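Local coordinates for putative aminopeptidase (Leishmania major, PDB 5NTH) that is an M17 leucyl aminopeptidase, a metal-dependent hydrolase that binds manganese, removes amino-terminal residues from peptides and binds actinonin, at the interface of chains A and B. Residues are numbered along the deposited sequence; one frame, centred on the assembly and turned at random. Chains: chain A/B, Putative aminopeptidase.

The interface of chains A and B. Residues chain A 223-225, 302; chain B 369, 371-373.
B:Arg369 lies between A:Tyr302 and the A:Pro224-A:Cys225 turn, illustrating how an arginine can serve an interface through its aliphatic stem, which makes the contact across, while its charge is paired within chain B. Its CD methylene sits over one face of the A:Tyr302 ring, 3.7 Å from the centroid in a CH-pi contact, displaced toward the rim. The stem continues along the tyrosine in the opposite sense, CB reaching the phenol end at 3.6 Å from A:Tyr302 CZ. The chain is extended from CG to NE, which carries the guanidinium past the ring rather than laying it upon the face. The two planes stand 80° apart. On the proline flank, A:Pro224 CG packs 3.6 Å from B:Arg369 CD, while A:Pro224 CB lies above the rim of the guanidinium.

B:Asp372 complements this arrangement by directing its two carboxylate oxygens to different tasks. Within chain B, OD2 forms a long salt bridge with B:Arg369 NH1 at 3.3 Å, its hydrogen bond weak, which may help to hold the guanidinium and partly balance its charge. Toward chain A, OD1 receives a weak, bent hydrogen bond from the backbone N of A:Cys225 at 3.4 Å. The A:Cys225 CB lies against the carboxylate, 3.6 Å from B:Asp372 CG. With chi1 at 54°, the A:Cys225 sulfur sits between its own backbone N and carbonyl carbon and points toward the start of strand 373-375 in chain B.

Beyond the sulfur, A:Pro223 CG makes a looser apolar contact with B:Val373 CG2 at 4.0 Å. Packing appears to carry most of the contact; the weak polar pairs may help to orient the arginine and aspartate. M17 aminopeptidases are typically hexamers, and six copies form the deposited assembly; this patch, largely of loops with the ends of two short strands, probably helps join neighbouring subunits. A:Tyr302 directly precedes the manganese ligand A:Asp303, so the contact may also support the active-site framework.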
# COMPACT_ATOMS: atom_id res chain seq x y z
N PRO A 223 -29.67 -7.09 -4.01
CA PRO A 223 -28.58 -6.65 -4.84
C PRO A 223 -29.06 -5.89 -6.09
O PRO A 223 -30.21 -6.02 -6.49
CB PRO A 223 -27.90 -7.94 -5.22
CG PRO A 223 -28.96 -8.96 -5.15
CD PRO A 223 -29.83 -8.55 -4.04
N PRO A 224 -28.18 -5.10 -6.71
CA PRO A 224 -28.45 -4.25 -7.87
C PRO A 224 -28.66 -4.96 -9.18
O PRO A 224 -29.22 -4.38 -10.10
CB PRO A 224 -27.22 -3.39 -7.98
CG PRO A 224 -26.17 -4.07 -7.18
CD PRO A 224 -26.78 -5.03 -6.26
N CYS A 225 -28.21 -6.20 -9.27
CA CYS A 225 -28.60 -7.06 -10.40
C CYS A 225 -30.12 -7.20 -10.46
O CYS A 225 -30.65 -7.51 -11.50
CB CYS A 225 -27.95 -8.46 -10.30
SG CYS A 225 -28.18 -9.37 -8.73
N TYR A 302 -25.82 1.02 -6.84
CA TYR A 302 -24.53 0.45 -6.61
C TYR A 302 -23.45 1.48 -6.82
O TYR A 302 -23.48 2.22 -7.81
CB TYR A 302 -24.33 -0.73 -7.54
CG TYR A 302 -23.17 -1.55 -7.14
CD1 TYR A 302 -23.16 -2.23 -5.93
CD2 TYR A 302 -22.07 -1.66 -7.95
CE1 TYR A 302 -22.08 -3.00 -5.54
CE2 TYR A 302 -20.98 -2.43 -7.58
CZ TYR A 302 -20.98 -3.09 -6.38
OH TYR A 302 -19.91 -3.86 -6.03
N ARG B 369 -21.07 -7.73 -9.98
CA ARG B 369 -20.58 -6.81 -8.98
C ARG B 369 -20.17 -7.54 -7.70
O ARG B 369 -20.51 -8.71 -7.51
CB ARG B 369 -21.67 -5.78 -8.70
CG ARG B 369 -22.29 -5.09 -9.93
CD ARG B 369 -23.55 -4.30 -9.56
NE ARG B 369 -24.17 -3.54 -10.66
CZ ARG B 369 -25.06 -4.00 -11.55
NH1 ARG B 369 -25.48 -5.28 -11.50
NH2 ARG B 369 -25.56 -3.20 -12.50
N ASP B 371 -21.26 -8.15 -4.61
CA ASP B 371 -22.60 -8.08 -3.95
C ASP B 371 -23.74 -8.73 -4.76
O ASP B 371 -24.75 -9.12 -4.17
CB ASP B 371 -23.03 -6.66 -3.53
CG ASP B 371 -22.42 -6.23 -2.21
OD1 ASP B 371 -21.80 -7.08 -1.53
OD2 ASP B 371 -22.56 -5.04 -1.87
N ASP B 372 -23.60 -8.82 -6.08
CA ASP B 372 -24.56 -9.56 -6.93
C ASP B 372 -24.75 -10.98 -6.42
O ASP B 372 -23.85 -11.58 -5.85
CB ASP B 372 -24.14 -9.58 -8.41
CG ASP B 372 -24.56 -8.32 -9.19
OD1 ASP B 372 -25.11 -7.41 -8.54
OD2 ASP B 372 -24.35 -8.24 -10.43
N VAL B 373 -25.94 -11.50 -6.64
CA VAL B 373 -26.31 -12.82 -6.20
C VAL B 373 -26.70 -13.57 -7.44
O VAL B 373 -27.51 -13.11 -8.22
CB VAL B 373 -27.48 -12.80 -5.23
CG1 VAL B 373 -28.05 -14.21 -5.03
CG2 VAL B 373 -27.03 -12.19 -3.91